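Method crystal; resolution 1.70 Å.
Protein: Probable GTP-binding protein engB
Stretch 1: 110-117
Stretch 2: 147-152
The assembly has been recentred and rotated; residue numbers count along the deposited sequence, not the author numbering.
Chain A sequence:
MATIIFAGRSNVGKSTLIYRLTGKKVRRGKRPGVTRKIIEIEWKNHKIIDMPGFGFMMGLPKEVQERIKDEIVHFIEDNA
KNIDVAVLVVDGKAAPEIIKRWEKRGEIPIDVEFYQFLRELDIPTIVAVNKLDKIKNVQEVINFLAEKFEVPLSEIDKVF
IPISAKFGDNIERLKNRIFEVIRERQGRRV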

ATOM      1  N   ILE A 110      -0.780   8.346  -8.572  1.00 10.09           N
ATOM      2  CA  ILE A 110       0.232   7.446  -8.013  1.00 11.62           C
ATOM      3  C   ILE A 110      -0.337   6.050  -7.662  1.00  9.55           C
ATOM      4  O   ILE A 110       0.297   4.982  -7.925  1.00 10.39           O
ATOM      5  CB  ILE A 110       0.772   8.050  -6.704  1.00 12.90           C
ATOM      6  CG1 ILE A 110       1.596   9.293  -6.985  1.00 13.25           C
ATOM      7  CG2 ILE A 110       1.597   7.031  -5.960  1.00 15.15           C
ATOM      8  CD1 ILE A 110       2.021   9.992  -5.713  1.00 13.78           C
ATOM      9  N   ASP A 111      -1.472   6.016  -7.018  1.00  8.89           N
ATOM     10  CA  ASP A 111      -2.051   4.733  -6.618  1.00  9.34           C
ATOM     11  C   ASP A 111      -2.356   3.802  -7.783  1.00 10.95           C
ATOM     12  O   ASP A 111      -2.203   2.574  -7.702  1.00  9.90           O
ATOM     13  CB  ASP A 111      -3.338   4.940  -5.824  1.00  9.15           C
ATOM     14  CG  ASP A 111      -3.083   5.328  -4.349  1.00  8.98           C
ATOM     15  OD1 ASP A 111      -2.001   5.085  -3.784  1.00 10.75           O
ATOM     16  OD2 ASP A 111      -3.993   5.926  -3.772  1.00  9.73           O
ATOM     17  N   VAL A 112      -2.861   4.406  -8.859  1.00 11.20           N
ATOM     18  CA  VAL A 112      -3.235   3.673 -10.057  1.00 11.47           C
ATOM     19  C   VAL A 112      -1.937   3.200 -10.741  1.00  9.90           C
ATOM     20  O   VAL A 112      -1.809   2.048 -11.126  1.00 11.78           O
ATOM     21  CB  VAL A 112      -3.966   4.606 -10.987  1.00 10.90           C
ATOM     22  CG1 VAL A 112      -4.084   3.976 -12.392  1.00 10.95           C
ATOM     23  CG2 VAL A 112      -5.325   4.970 -10.407  1.00  9.89           C
ATOM     24  N   GLU A 113      -0.990   4.103 -10.865  1.00 10.76           N
ATOM     25  CA  GLU A 113       0.274   3.795 -11.493  1.00  9.55           C
ATOM     26  C   GLU A 113       0.940   2.652 -10.770  1.00 10.26           C
ATOM     27  O   GLU A 113       1.411   1.685 -11.406  1.00  9.35           O
ATOM     28  CB  GLU A 113       1.211   5.017 -11.480  1.00 10.80           C
ATOM     29  CG  GLU A 113       2.455   4.736 -12.279  1.00 15.83           C
ATOM     30  CD  GLU A 113       3.528   5.821 -12.173  1.00 21.94           C
ATOM     31  OE1 GLU A 113       4.566   5.711 -12.876  1.00 24.80           O
ATOM     32  OE2 GLU A 113       3.358   6.768 -11.364  1.00 27.79           O
ATOM     33  N   PHE A 114       0.955   2.709  -9.438  1.00  9.35           N
ATOM     34  CA  PHE A 114       1.641   1.653  -8.691  1.00 10.27           C
ATOM     35  C   PHE A 114       0.957   0.288  -8.702  1.00 10.28           C
ATOM     36  O   PHE A 114       1.624  -0.743  -8.852  1.00  7.95           O
ATOM     37  CB  PHE A 114       1.882   2.081  -7.237  1.00 11.24           C
ATOM     38  CG  PHE A 114       2.861   1.214  -6.538  1.00 12.23           C
ATOM     39  CD1 PHE A 114       4.182   1.208  -6.906  1.00 14.08           C
ATOM     40  CD2 PHE A 114       2.430   0.368  -5.530  1.00 12.88           C
ATOM     41  CE1 PHE A 114       5.080   0.326  -6.243  1.00 14.69           C
ATOM     42  CE2 PHE A 114       3.305  -0.507  -4.863  1.00 13.96           C
ATOM     43  CZ  PHE A 114       4.636  -0.518  -5.239  1.00 13.52           C
ATOM     44  N   TYR A 115      -0.342   0.257  -8.550  1.00  7.79           N
ATOM     45  CA  TYR A 115      -1.034  -1.023  -8.609  1.00  9.87           C
ATOM     46  C   TYR A 115      -0.823  -1.636 -10.008  1.00  9.92           C
ATOM     47  O   TYR A 115      -0.574  -2.850 -10.171  1.00  8.70           O
ATOM     48  CB  TYR A 115      -2.538  -0.837  -8.347  1.00  9.70           C
ATOM     49  CG  TYR A 115      -3.297  -2.133  -8.294  1.00  9.16           C
ATOM     50  CD1 TYR A 115      -3.771  -2.711  -9.450  1.00 11.30           C
ATOM     51  CD2 TYR A 115      -3.458  -2.815  -7.090  1.00 12.25           C
ATOM     52  CE1 TYR A 115      -4.392  -3.976  -9.449  1.00 11.51           C
ATOM     53  CE2 TYR A 115      -4.096  -4.079  -7.056  1.00 13.64           C
ATOM     54  CZ  TYR A 115      -4.552  -4.638  -8.258  1.00 14.11           C
ATOM     55  OH  TYR A 115      -5.227  -5.828  -8.305  1.00 15.61           O
ATOM     56  N   GLN A 116      -0.852  -0.807 -11.043  1.00 10.10           N
ATOM     57  CA  GLN A 116      -0.682  -1.379 -12.370  1.00 10.69           C
ATOM     58  C   GLN A 116       0.734  -1.823 -12.601  1.00  9.82           C
ATOM     59  O   GLN A 116       0.962  -2.834 -13.313  1.00 11.77           O
ATOM     60  CB  GLN A 116      -1.146  -0.406 -13.449  1.00 10.84           C
ATOM     61  CG  GLN A 116      -2.669  -0.224 -13.394  1.00 12.56           C
ATOM     62  CD  GLN A 116      -3.213   0.750 -14.448  1.00 15.39           C
ATOM     63  OE1 GLN A 116      -2.467   1.222 -15.306  1.00 16.96           O
ATOM     64  NE2 GLN A 116      -4.521   1.023 -14.402  1.00 13.57           N
ATOM     65  N   PHE A 117       1.680  -1.161 -11.932  1.00 10.92           N
ATOM     66  CA  PHE A 117       3.072  -1.558 -12.049  1.00  9.84           C
ATOM     67  C   PHE A 117       3.235  -2.963 -11.410  1.00 11.00           C
ATOM     68  O   PHE A 117       3.864  -3.866 -12.003  1.00  9.46           O
ATOM     69  CB  PHE A 117       3.960  -0.502 -11.367  1.00 11.37           C
ATOM     70  CG  PHE A 117       5.355  -0.986 -11.003  1.00 10.00           C
ATOM     71  CD1 PHE A 117       6.349  -1.178 -11.996  1.00 10.51           C
ATOM     72  CD2 PHE A 117       5.689  -1.222  -9.675  1.00 10.06           C
ATOM     73  CE1 PHE A 117       7.641  -1.592 -11.648  1.00 11.46           C
ATOM     74  CE2 PHE A 117       6.949  -1.627  -9.308  1.00  9.81           C
ATOM     75  CZ  PHE A 117       7.955  -1.816 -10.278  1.00  9.07           C
TER
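Stretch 2, residues 147-152: EKFEVP

How does the backbone of stretch 2 lie on the helix of stretch 1? Glu-147 and Lys-148 belong to a helix that begins earlier in the chain, and the chain leaves helical phi/psi at Glu-150, whose phi/psi of 63/48° marks a Schellman motif; Glu-150 N gives a weak bond to Glu-147 O at 3.4 Å. The chain comes in toward the helix of stretch 1 from Glu-147 to Phe-149, turns at Glu-150, and leaves with Pro-152 farther from that helix. The backbones come closest at Val-112 and Phe-149, with CA atoms 5.3 Å apart, and the chain then runs on as a loop through Val-151, which meets Tyr-115.

Where does Phe-149 put its ring? With chi1 at -76° (m) and chi2 at 14°, the ring lies against Asp-111, Val-112 and Tyr-115, one turn of the helix. Asp-111 O and Tyr-115 CB lie over one face, the latter 4.1 Å from the ring centroid in a CH-pi contact. Val-112 CG2 meets the ring edge, 3.9 Å from Phe-149 CE1.

What does Tyr-115 do with its own ring? Its CB points toward stretch 2, and chi1 of -176° (t) with chi2 of -86° lays its ring nearly parallel to that of Phe-149, at 23°. The rings are slid apart, with centroids 5.0 Å apart, so they barely overlap; the closest atoms are Tyr-115 CG and Phe-149 CD2, at 3.5 Å. The far end of Tyr-115 lies beside the next hydrophobic residue, with Tyr-115 OH 3.4 Å from Val-151 CG2.

How do the longer side chains finish the contact? Gln-116, with chi1 m and chi2 t, extends so that its end nears stretch 2: Gln-116 NE2 is 3.4 Å from Lys-148 O and 3.7 Å from Glu-150 CD. Lys-148 behaves differently, its CB lying 4.1 Å from Val-112 CG2 while its end leads away, and Lys-148 NZ forms a long salt bridge with Glu-147 OE1 at 4.0 Å.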

ATOM      1  N   GLU A 147     -12.382  -0.146 -10.676  1.00 13.35           N
ATOM      2  CA  GLU A 147     -12.441   0.270 -12.069  1.00 14.34           C
ATOM      3  C   GLU A 147     -11.139   1.031 -12.464  1.00 14.23           C
ATOM      4  O   GLU A 147     -10.589   0.790 -13.529  1.00 14.30           O
ATOM      5  CB  GLU A 147     -13.699   1.153 -12.236  1.00 17.89           C
ATOM      6  CG  GLU A 147     -14.227   1.348 -13.655  1.00 24.13           C
ATOM      7  CD  GLU A 147     -13.498   2.379 -14.431  1.00 26.20           C
ATOM      8  OE1 GLU A 147     -13.081   3.376 -13.834  1.00 27.57           O
ATOM      9  OE2 GLU A 147     -13.352   2.212 -15.670  1.00 28.39           O
ATOM     10  N   LYS A 148     -10.631   1.909 -11.588  1.00 13.25           N
ATOM     11  CA  LYS A 148      -9.431   2.681 -11.936  1.00 12.85           C
ATOM     12  C   LYS A 148      -8.149   1.837 -11.951  1.00 11.43           C
ATOM     13  O   LYS A 148      -7.220   2.108 -12.734  1.00 11.59           O
ATOM     14  CB  LYS A 148      -9.258   3.856 -10.949  1.00 12.49           C
ATOM     15  CG  LYS A 148     -10.373   4.921 -11.060  1.00 15.41           C
ATOM     16  CD  LYS A 148     -10.291   5.626 -12.386  1.00 14.75           C
ATOM     17  CE  LYS A 148     -11.541   6.454 -12.652  1.00 18.74           C
ATOM     18  NZ  LYS A 148     -11.534   7.036 -14.041  1.00 18.72           N
ATOM     19  N   PHE A 149      -8.102   0.827 -11.086  1.00 13.47           N
ATOM     20  CA  PHE A 149      -6.922  -0.060 -10.981  1.00 11.80           C
ATOM     21  C   PHE A 149      -6.989  -1.241 -11.995  1.00 11.74           C
ATOM     22  O   PHE A 149      -6.074  -2.040 -12.059  1.00 12.44           O
ATOM     23  CB  PHE A 149      -6.867  -0.694  -9.597  1.00 10.42           C
ATOM     24  CG  PHE A 149      -6.401   0.224  -8.480  1.00 10.72           C
ATOM     25  CD1 PHE A 149      -6.332   1.625  -8.648  1.00 11.87           C
ATOM     26  CD2 PHE A 149      -6.114  -0.334  -7.203  1.00 11.02           C
ATOM     27  CE1 PHE A 149      -5.998   2.437  -7.582  1.00  8.20           C
ATOM     28  CE2 PHE A 149      -5.788   0.490  -6.115  1.00 11.07           C
ATOM     29  CZ  PHE A 149      -5.731   1.876  -6.300  1.00 10.30           C
ATOM     30  N   GLU A 150      -8.078  -1.330 -12.761  1.00 12.35           N
ATOM     31  CA  GLU A 150      -8.283  -2.424 -13.745  1.00 11.60           C
ATOM     32  C   GLU A 150      -8.365  -3.786 -13.073  1.00 13.94           C
ATOM     33  O   GLU A 150      -7.715  -4.753 -13.464  1.00 15.08           O
ATOM     34  CB  GLU A 150      -7.189  -2.439 -14.858  1.00 11.77           C
ATOM     35  CG  GLU A 150      -7.250  -1.181 -15.713  1.00 13.53           C
ATOM     36  CD  GLU A 150      -6.214  -1.137 -16.820  1.00 14.84           C
ATOM     37  OE1 GLU A 150      -5.403  -2.088 -16.962  1.00 16.32           O
ATOM     38  OE2 GLU A 150      -6.215  -0.121 -17.537  1.00 17.54           O
ATOM     39  N   VAL A 151      -9.181  -3.830 -12.027  1.00 12.38           N
ATOM     40  CA  VAL A 151      -9.456  -5.030 -11.261  1.00 13.17           C
ATOM     41  C   VAL A 151     -10.810  -5.576 -11.694  1.00 15.47           C
ATOM     42  O   VAL A 151     -11.807  -4.862 -11.656  1.00 15.74           O
ATOM     43  CB  VAL A 151      -9.510  -4.749  -9.777  1.00 14.88           C
ATOM     44  CG1 VAL A 151      -9.931  -5.965  -9.046  1.00 13.54           C
ATOM     45  CG2 VAL A 151      -8.123  -4.348  -9.305  1.00 14.62           C
ATOM     46  N   PRO A 152     -10.843  -6.848 -12.149  1.00 17.52           N
ATOM     47  CA  PRO A 152     -12.097  -7.477 -12.592  1.00 17.97           C
ATOM     48  C   PRO A 152     -13.128  -7.554 -11.461  1.00 17.69           C
ATOM     49  O   PRO A 152     -12.790  -7.790 -10.306  1.00 17.37           O
ATOM     50  CB  PRO A 152     -11.675  -8.887 -13.050  1.00 18.85           C
ATOM     51  CG  PRO A 152     -10.191  -8.803 -13.326  1.00 20.65           C
ATOM     52  CD  PRO A 152      -9.677  -7.745 -12.327  1.00 18.00           C
TER